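Local coordinates for Lin1840 protein (Listeria innocua serovar 6a, PDB 4ZOC) that probably hydrolyses terminal, non-reducing beta-D-glucosyl residues, releasing beta-D-glucose, and takes part in beta-1,2-glucan metabolism in Listeria innocua, at residues A[476-490]-A[502-515]. The protein carries 2 engineered substitutions. Sequence-based numbering, arbitrary orientation.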
ATOM      1  N   SER A 476     -16.009  -2.085  -1.214  1.00  7.93           N
ATOM      2  CA  SER A 476     -14.760  -1.480  -1.623  1.00  7.00           C
ATOM      3  C   SER A 476     -14.955  -0.797  -2.965  1.00  7.14           C
ATOM      4  O   SER A 476     -15.474  -1.459  -3.935  1.00  5.71           O
ATOM      5  CB  SER A 476     -13.689  -2.583  -1.785  1.00  6.87           C
ATOM      6  OG  SER A 476     -13.248  -3.088  -0.516  1.00  8.19           O
ATOM      7  N   LEU A 477     -14.367   0.395  -3.075  1.00  7.77           N
ATOM      8  CA  LEU A 477     -14.351   1.133  -4.307  1.00  8.32           C
ATOM      9  C   LEU A 477     -12.951   1.376  -4.741  1.00  8.49           C
ATOM     10  O   LEU A 477     -12.200   2.046  -4.028  1.00  9.01           O
ATOM     11  CB  LEU A 477     -15.017   2.482  -4.194  1.00  9.25           C
ATOM     12  CG  LEU A 477     -16.457   2.681  -4.066  1.00 11.61           C
ATOM     13  CD1 LEU A 477     -16.776   4.194  -4.088  1.00 11.79           C
ATOM     14  CD2 LEU A 477     -17.086   1.953  -5.247  1.00 12.91           C
ATOM     15  N   ALA A 478     -12.583   0.901  -5.915  1.00  7.46           N
ATOM     16  CA  ALA A 478     -11.244   1.212  -6.407  1.00  7.62           C
ATOM     17  C   ALA A 478     -11.003   2.653  -6.716  1.00  9.03           C
ATOM     18  O   ALA A 478      -9.884   3.157  -6.438  1.00 11.24           O
ATOM     19  CB  ALA A 478     -10.905   0.348  -7.605  1.00  8.02           C
ATOM     20  N   THR A 479     -12.034   3.385  -7.135  1.00  7.38           N
ATOM     21  CA  THR A 479     -11.914   4.825  -7.360  1.00  7.50           C
ATOM     22  C   THR A 479     -12.856   5.541  -6.413  1.00  6.89           C
ATOM     23  O   THR A 479     -14.088   5.296  -6.377  1.00  6.80           O
ATOM     24  CB  THR A 479     -12.265   5.172  -8.808  1.00  7.54           C
ATOM     25  OG1 THR A 479     -11.405   4.405  -9.684  1.00  7.49           O
ATOM     26  CG2 THR A 479     -12.175   6.620  -9.085  1.00  8.12           C
ATOM     27  N   ILE A 480     -12.278   6.381  -5.562  1.00  6.99           N
ATOM     28  CA  ILE A 480     -13.054   7.004  -4.494  1.00  6.53           C
ATOM     29  C   ILE A 480     -13.723   8.315  -4.973  1.00  7.06           C
ATOM     30  O   ILE A 480     -13.411   9.442  -4.485  1.00  5.55           O
ATOM     31  CB  ILE A 480     -12.194   7.244  -3.221  1.00  5.76           C
ATOM     32  CG1 ILE A 480     -10.922   8.005  -3.539  1.00  5.91           C
ATOM     33  CG2 ILE A 480     -11.856   5.899  -2.600  1.00  7.82           C
ATOM     34  CD1 ILE A 480     -10.518   8.910  -2.399  1.00  5.94           C
ATOM     35  N   ARG A 481     -14.664   8.114  -5.880  1.00  7.64           N
ATOM     36  CA  ARG A 481     -15.443   9.160  -6.508  1.00  7.22           C
ATOM     37  C   ARG A 481     -16.923   8.836  -6.394  1.00  8.02           C
ATOM     38  O   ARG A 481     -17.298   7.687  -6.296  1.00  9.17           O
ATOM     39  CB  ARG A 481     -15.022   9.322  -7.975  1.00  6.84           C
ATOM     40  CG  ARG A 481     -13.708  10.012  -8.175  1.00  6.94           C
ATOM     41  CD  ARG A 481     -13.409  10.099  -9.641  1.00  8.98           C
ATOM     42  NE  ARG A 481     -14.260  11.025 -10.377  1.00  8.90           N
ATOM     43  CZ  ARG A 481     -14.016  12.325 -10.488  1.00 11.07           C
ATOM     44  NH1 ARG A 481     -13.047  12.884  -9.808  1.00 13.72           N
ATOM     45  NH2 ARG A 481     -14.832  13.097 -11.204  1.00 12.55           N
ATOM     46  N   LEU A 482     -17.751   9.886  -6.353  1.00  6.93           N
ATOM     47  CA  LEU A 482     -19.157   9.733  -6.538  1.00  7.45           C
ATOM     48  C   LEU A 482     -19.400   9.340  -7.965  1.00  7.41           C
ATOM     49  O   LEU A 482     -18.470   9.413  -8.811  1.00  7.10           O
ATOM     50  CB  LEU A 482     -19.848  11.101  -6.293  1.00  8.15           C
ATOM     51  CG  LEU A 482     -19.859  11.763  -4.931  1.00  6.92           C
ATOM     52  CD1 LEU A 482     -20.425  13.119  -5.017  1.00  6.61           C
ATOM     53  CD2 LEU A 482     -20.684  10.949  -4.000  1.00  8.31           C
ATOM     54  N   PRO A 483     -20.575   8.841  -8.264  1.00  6.97           N
ATOM     55  CA  PRO A 483     -20.954   8.638  -9.677  1.00  6.71           C
ATOM     56  C   PRO A 483     -20.701   9.854 -10.501  1.00  5.94           C
ATOM     57  O   PRO A 483     -20.926  11.014 -10.022  1.00  6.12           O
ATOM     58  CB  PRO A 483     -22.413   8.244  -9.609  1.00  7.63           C
ATOM     59  CG  PRO A 483     -22.641   7.717  -8.223  1.00  8.31           C
ATOM     60  CD  PRO A 483     -21.644   8.420  -7.330  1.00  8.91           C
ATOM     61  N   GLU A 484     -20.176   9.689 -11.713  1.00  7.81           N
ATOM     62  CA  GLU A 484     -19.809  10.879 -12.482  1.00  8.24           C
ATOM     63  C   GLU A 484     -21.001  11.828 -12.754  1.00  8.23           C
ATOM     64  O   GLU A 484     -20.810  13.037 -12.857  1.00  7.75           O
ATOM     65  CB  GLU A 484     -19.113  10.453 -13.760  1.00 10.76           C
ATOM     66  CG  GLU A 484     -18.597  11.594 -14.562  1.00 13.15           C
ATOM     67  CD  GLU A 484     -17.473  12.402 -13.902  1.00 17.72           C
ATOM     68  OE1 GLU A 484     -16.824  11.850 -12.910  1.00 10.11           O
ATOM     69  OE2 GLU A 484     -17.227  13.545 -14.494  1.00 16.53           O
ATOM     70  N   ALA A 485     -22.233  11.293 -12.816  1.00  8.27           N
ATOM     71  CA  ALA A 485     -23.434  12.107 -12.938  1.00  7.81           C
ATOM     72  C   ALA A 485     -23.563  13.166 -11.863  1.00  7.98           C
ATOM     73  O   ALA A 485     -24.114  14.236 -12.116  1.00  7.52           O
ATOM     74  CB  ALA A 485     -24.659  11.229 -12.951  1.00  9.71           C
ATOM     75  N   GLN A 486     -23.064  12.894 -10.647  1.00  6.45           N
ATOM     76  CA  GLN A 486     -23.105  13.886  -9.605  1.00  7.68           C
ATOM     77  C   GLN A 486     -22.086  15.013  -9.792  1.00  7.30           C
ATOM     78  O   GLN A 486     -22.399  16.146  -9.533  1.00  7.91           O
ATOM     79  CB  GLN A 486     -22.949  13.243  -8.221  1.00  6.68           C
ATOM     80  CG  GLN A 486     -24.093  12.247  -7.956  1.00  7.17           C
ATOM     81  CD  GLN A 486     -24.181  11.839  -6.502  1.00  7.34           C
ATOM     82  OE1 GLN A 486     -23.888  12.628  -5.606  1.00  6.21           O
ATOM     83  NE2 GLN A 486     -24.582  10.591  -6.255  1.00  8.20           N
ATOM     84  N   TYR A 487     -20.889  14.711 -10.255  1.00  7.49           N
ATOM     85  CA  TYR A 487     -19.956  15.761 -10.625  1.00  7.16           C
ATOM     86  C   TYR A 487     -20.503  16.541 -11.815  1.00  7.28           C
ATOM     87  O   TYR A 487     -20.401  17.784 -11.816  1.00  8.64           O
ATOM     88  CB  TYR A 487     -18.552  15.234 -10.961  1.00  7.97           C
ATOM     89  CG  TYR A 487     -17.868  14.518  -9.813  1.00  7.98           C
ATOM     90  CD1 TYR A 487     -17.154  15.217  -8.903  1.00  9.63           C
ATOM     91  CD2 TYR A 487     -17.914  13.126  -9.689  1.00  7.47           C
ATOM     92  CE1 TYR A 487     -16.516  14.589  -7.834  1.00  8.04           C
ATOM     93  CE2 TYR A 487     -17.329  12.493  -8.602  1.00  7.36           C
ATOM     94  CZ  TYR A 487     -16.601  13.214  -7.712  1.00  8.12           C
ATOM     95  OH  TYR A 487     -15.958  12.522  -6.682  1.00  6.72           O
ATOM     96  N   GLN A 488     -21.151  15.869 -12.755  1.00  8.34           N
ATOM     97  CA  GLN A 488     -21.779  16.598 -13.874  1.00  9.48           C
ATOM     98  C   GLN A 488     -22.874  17.539 -13.378  1.00  8.90           C
ATOM     99  O   GLN A 488     -23.052  18.622 -13.910  1.00 10.78           O
ATOM    100  CB  GLN A 488     -22.335  15.643 -14.963  1.00 11.12           C
ATOM    101  CG  GLN A 488     -21.285  14.775 -15.656  1.00 17.52           C
ATOM    102  CD  GLN A 488     -21.930  13.562 -16.321  1.00 29.65           C
ATOM    103  OE1 GLN A 488     -23.183  13.392 -16.345  1.00 33.16           O
ATOM    104  NE2 GLN A 488     -21.107  12.722 -16.896  1.00 43.68           N
ATOM    105  N   LEU A 489     -23.677  17.084 -12.443  1.00  8.72           N
ATOM    106  CA  LEU A 489     -24.700  17.946 -11.834  1.00  8.07           C
ATOM    107  C   LEU A 489     -24.124  19.154 -11.162  1.00  7.53           C
ATOM    108  O   LEU A 489     -24.631  20.260 -11.344  1.00  8.66           O
ATOM    109  CB  LEU A 489     -25.609  17.100 -10.859  1.00  8.01           C
ATOM    110  CG  LEU A 489     -26.681  17.835 -10.110  1.00  7.65           C
ATOM    111  CD1 LEU A 489     -27.645  18.582 -11.028  1.00  8.91           C
ATOM    112  CD2 LEU A 489     -27.484  16.832  -9.220  1.00  6.00           C
ATOM    113  N   ALA A 490     -23.077  19.002 -10.375  1.00  7.65           N
ATOM    114  CA  ALA A 490     -22.456  20.167  -9.711  1.00  8.11           C
ATOM    115  C   ALA A 490     -21.932  21.175 -10.770  1.00  7.16           C
ATOM    116  O   ALA A 490     -22.081  22.352 -10.627  1.00  8.66           O
ATOM    117  CB  ALA A 490     -21.341  19.669  -8.836  1.00  8.59           C
ATOM    118  N   ILE A 502     -22.956  22.864  -1.329  1.00 10.00           N
ATOM    119  CA  ILE A 502     -23.044  21.418  -1.515  1.00  7.41           C
ATOM    120  C   ILE A 502     -23.106  20.770  -0.121  1.00  6.99           C
ATOM    121  O   ILE A 502     -22.230  21.028   0.772  1.00  7.70           O
ATOM    122  CB  ILE A 502     -21.868  20.840  -2.341  1.00  7.24           C
ATOM    123  CG1 ILE A 502     -22.041  21.178  -3.817  1.00  8.01           C
ATOM    124  CG2 ILE A 502     -21.838  19.284  -2.277  1.00  7.40           C
ATOM    125  CD1 ILE A 502     -20.846  20.905  -4.760  1.00  8.96           C
ATOM    126  N   THR A 503     -24.128  19.956   0.105  1.00  6.32           N
ATOM    127  CA  THR A 503     -24.234  19.237   1.369  1.00  7.16           C
ATOM    128  C   THR A 503     -23.964  17.811   0.959  1.00  7.06           C
ATOM    129  O   THR A 503     -24.707  17.247   0.245  1.00  8.05           O
ATOM    130  CB  THR A 503     -25.661  19.364   2.008  1.00  7.14           C
ATOM    131  OG1 THR A 503     -26.613  19.078   1.018  1.00  7.43           O
ATOM    132  CG2 THR A 503     -25.966  20.750   2.456  1.00  7.51           C
ATOM    133  N   LEU A 504     -22.823  17.261   1.393  1.00  8.70           N
ATOM    134  CA  LEU A 504     -22.353  15.971   1.005  1.00  6.90           C
ATOM    135  C   LEU A 504     -22.609  14.906   2.056  1.00  7.10           C
ATOM    136  O   LEU A 504     -22.294  15.071   3.220  1.00  8.02           O
ATOM    137  CB  LEU A 504     -20.847  16.044   0.653  1.00  6.96           C
ATOM    138  CG  LEU A 504     -20.173  14.763   0.117  1.00  7.99           C
ATOM    139  CD1 LEU A 504     -20.656  14.413  -1.263  1.00  7.57           C
ATOM    140  CD2 LEU A 504     -18.654  15.016   0.067  1.00 10.82           C
ATOM    141  N   PHE A 505     -23.206  13.815   1.606  1.00  6.85           N
ATOM    142  CA  PHE A 505     -23.489  12.622   2.478  1.00  6.66           C
ATOM    143  C   PHE A 505     -22.756  11.401   1.956  1.00  7.37           C
ATOM    144  O   PHE A 505     -22.785  11.058   0.754  1.00  7.06           O
ATOM    145  CB  PHE A 505     -24.972  12.377   2.499  1.00  6.98           C
ATOM    146  CG  PHE A 505     -25.756  13.523   3.063  1.00  6.81           C
ATOM    147  CD1 PHE A 505     -26.098  14.604   2.287  1.00  7.27           C
ATOM    148  CD2 PHE A 505     -26.179  13.478   4.354  1.00  7.62           C
ATOM    149  CE1 PHE A 505     -26.806  15.662   2.821  1.00  7.78           C
ATOM    150  CE2 PHE A 505     -26.914  14.500   4.872  1.00  8.61           C
ATOM    151  CZ  PHE A 505     -27.226  15.604   4.123  1.00  7.36           C
ATOM    152  N   ASN A 506     -22.044  10.728   2.848  1.00  7.48           N
ATOM    153  CA  ASN A 506     -21.085   9.762   2.415  1.00  6.05           C
ATOM    154  C   ASN A 506     -20.457   9.027   3.591  1.00  6.63           C
ATOM    155  O   ASN A 506     -20.513   9.510   4.682  1.00  6.18           O
ATOM    156  CB  ASN A 506     -19.980  10.387   1.560  1.00  6.32           C
ATOM    157  CG  ASN A 506     -19.295  11.539   2.202  1.00  7.42           C
ATOM    158  OD1 ASN A 506     -19.955  12.501   2.587  1.00  8.78           O
ATOM    159  ND2 ASN A 506     -17.951  11.503   2.313  1.00  7.22           N
ATOM    160  N   GLY A 507     -19.851   7.843   3.311  1.00  5.49           N
ATOM    161  CA  GLY A 507     -19.252   7.003   4.338  1.00  6.26           C
ATOM    162  C   GLY A 507     -17.766   6.909   4.273  1.00  5.83           C
ATOM    163  O   GLY A 507     -17.186   6.144   5.022  1.00  8.35           O
ATOM    164  N   ARG A 508     -17.126   7.622   3.342  1.00  6.51           N
ATOM    165  CA  ARG A 508     -15.640   7.582   3.118  1.00  5.83           C
ATOM    166  C   ARG A 508     -15.191   8.917   2.606  1.00  6.37           C
ATOM    167  O   ARG A 508     -15.977   9.610   1.983  1.00  6.17           O
ATOM    168  CB  ARG A 508     -15.211   6.517   2.058  1.00  6.59           C
ATOM    169  CG  ARG A 508     -16.020   6.640   0.746  1.00  6.80           C
ATOM    170  CD  ARG A 508     -15.389   6.038  -0.480  1.00  5.95           C
ATOM    171  NE  ARG A 508     -15.168   4.626  -0.253  1.00  6.24           N
ATOM    172  CZ  ARG A 508     -16.123   3.700  -0.341  1.00  6.69           C
ATOM    173  NH1 ARG A 508     -17.352   4.037  -0.648  1.00  7.41           N
ATOM    174  NH2 ARG A 508     -15.840   2.435  -0.152  1.00  8.42           N
ATOM    175  N   PRO A 509     -13.907   9.308   2.870  1.00  6.16           N
ATOM    176  CA  PRO A 509     -13.292  10.374   2.033  1.00  6.01           C
ATOM    177  C   PRO A 509     -13.494  10.087   0.571  1.00  7.52           C
ATOM    178  O   PRO A 509     -13.504   8.900   0.121  1.00  6.83           O
ATOM    179  CB  PRO A 509     -11.815  10.250   2.388  1.00  6.47           C
ATOM    180  CG  PRO A 509     -11.828   9.715   3.845  1.00  5.77           C
ATOM    181  CD  PRO A 509     -12.884   8.682   3.739  1.00  6.10           C
ATOM    182  N   LEU A 510     -13.707  11.156  -0.178  1.00  6.68           N
ATOM    183  CA  LEU A 510     -13.946  11.059  -1.620  1.00  6.69           C
ATOM    184  C   LEU A 510     -13.041  12.098  -2.281  1.00  5.54           C
ATOM    185  O   LEU A 510     -12.577  13.046  -1.604  1.00  5.37           O
ATOM    186  CB  LEU A 510     -15.396  11.355  -1.973  1.00  6.29           C
ATOM    187  CG  LEU A 510     -16.348  10.209  -1.613  1.00  5.43           C
ATOM    188  CD1 LEU A 510     -17.722  10.838  -1.524  1.00  5.93           C
ATOM    189  CD2 LEU A 510     -16.224   8.986  -2.519  1.00  6.01           C
ATOM    190  N   GLU A 511     -12.924  12.007  -3.581  1.00  5.73           N
ATOM    191  CA  GLU A 511     -12.307  13.084  -4.385  1.00  6.64           C
ATOM    192  C   GLU A 511     -13.292  14.279  -4.520  1.00  6.58           C
ATOM    193  O   GLU A 511     -14.318  14.210  -5.220  1.00 10.01           O
ATOM    194  CB  GLU A 511     -11.946  12.591  -5.777  1.00  6.81           C
ATOM    195  CG  GLU A 511     -10.985  11.424  -5.858  1.00  6.83           C
ATOM    196  CD  GLU A 511     -10.575  11.049  -7.288  1.00  7.54           C
ATOM    197  OE1 GLU A 511     -10.866  11.824  -8.268  1.00  7.77           O
ATOM    198  OE2 GLU A 511      -9.960   9.969  -7.434  1.00  8.58           O
ATOM    199  N   VAL A 512     -13.031  15.333  -3.777  1.00  7.84           N
ATOM    200  CA  VAL A 512     -13.957  16.416  -3.723  1.00  6.39           C
ATOM    201  C   VAL A 512     -13.445  17.706  -4.377  1.00  7.76           C
ATOM    202  O   VAL A 512     -14.153  18.776  -4.324  1.00  8.24           O
ATOM    203  CB  VAL A 512     -14.502  16.664  -2.307  1.00  6.53           C
ATOM    204  CG1 VAL A 512     -15.224  15.439  -1.769  1.00  6.95           C
ATOM    205  CG2 VAL A 512     -13.417  17.223  -1.388  1.00  6.44           C
ATOM    206  N   LYS A 513     -12.233  17.684  -4.949  1.00  7.94           N
ATOM    207  CA  LYS A 513     -11.677  18.877  -5.530  1.00  8.92           C
ATOM    208  C   LYS A 513     -12.689  19.539  -6.551  1.00  9.77           C
ATOM    209  O   LYS A 513     -12.942  20.782  -6.492  1.00 10.27           O
ATOM    210  CB  LYS A 513     -10.326  18.598  -6.187  1.00  9.05           C
ATOM    211  CG  LYS A 513      -9.783  19.723  -7.075  1.00 10.50           C
ATOM    212  CD  LYS A 513      -8.364  19.411  -7.605  1.00 15.63           C
ATOM    213  CE  LYS A 513      -7.860  20.714  -8.290  1.00 17.64           C
ATOM    214  NZ  LYS A 513      -6.447  20.602  -8.555  1.00 24.49           N
ATOM    215  N   GLU A 514     -13.301  18.717  -7.391  1.00  9.29           N
ATOM    216  CA  GLU A 514     -14.243  19.243  -8.430  1.00 11.30           C
ATOM    217  C   GLU A 514     -15.497  19.780  -7.795  1.00 13.11           C
ATOM    218  O   GLU A 514     -16.120  20.681  -8.353  1.00 17.89           O
ATOM    219  CB  GLU A 514     -14.610  18.174  -9.427  1.00 11.08           C
ATOM    220  CG  GLU A 514     -13.402  17.768 -10.250  1.00 13.24           C
ATOM    221  CD  GLU A 514     -13.589  16.421 -10.904  1.00 17.62           C
ATOM    222  OE1 GLU A 514     -14.664  16.162 -11.469  1.00 18.17           O
ATOM    223  OE2 GLU A 514     -12.643  15.611 -10.864  1.00 21.92           O
ATOM    224  N   LEU A 515     -15.852  19.333  -6.573  1.00  9.15           N
ATOM    225  CA  LEU A 515     -17.017  19.880  -5.904  1.00  8.58           C
ATOM    226  C   LEU A 515     -16.699  21.201  -5.257  1.00  9.12           C
ATOM    227  O   LEU A 515     -17.451  22.133  -5.385  1.00 13.08           O
ATOM    228  CB  LEU A 515     -17.545  18.864  -4.882  1.00  8.17           C
ATOM    229  CG  LEU A 515     -17.892  17.501  -5.475  1.00  9.92           C
ATOM    230  CD1 LEU A 515     -18.346  16.541  -4.400  1.00 10.62           C
ATOM    231  CD2 LEU A 515     -18.901  17.502  -6.597  1.00 10.25           C
TER
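Three carboxylates converge on the NH1/NH2 end of the Arg481 guanidinium, their CD atoms near its plane: Glu511 and Glu514 reach it across the contact, Glu484 from its own segment. The site belongs to a beta-alpha-beta unit (strand 459-465, helix 484-494, strand 500-505) of the family 3 C-terminal domain, where the loop entering the helix meets the loop leaving the second strand. Glu514 is gripped end-on, with Arg481 NH1 at 3.0 Å from Glu514 OE2. Arg481 NH2 takes Glu514 OE1 at 3.1 Å; the two planes are 33° apart, and OE2 is met from above the carboxylate plane. Arg481 NH1 also bonds Glu511 OE1 at 2.9 Å, on the anti side but tilted out of the carboxylate plane, and the Glu511 carboxylate is turned more steeply, 69° from the guanidinium. Glu511 OE2 is hydrogen-bonded to Thr558 OG1. A bend at chi3 (70°) folds the arginine back, with Arg481 NH2 3.4 Å above the Tyr487 ring, over its centre. Three acids around one arginine would be expected to stabilise its positive charge.

Beside this cluster the backbones are pinned directly: Ile480, the centre of an inverse gamma turn, accepts through its O from Glu511 N at 2.8 Å, almost straight down the carbonyl. Toward the helix and strand the contact is apolar. Leu515 CD2 packs 3.7 Å from Tyr487 CD1 and also meets Ala490 CB, while the two methyls of Leu482 divide their contacts, CD1 to Leu504 and Leu515, CD2 to Leu510. At the far end Leu477 CD1 lies over one face of the Arg508 guanidinium, whose nitrogens are bound by Glu466, Pro145, Trp470 and Gly475. Tyr487 OH joins both segments, accepting from Leu482 N and donating to a lone pair of Glu511 O, in the carbonyl plane, at 2.8 Å.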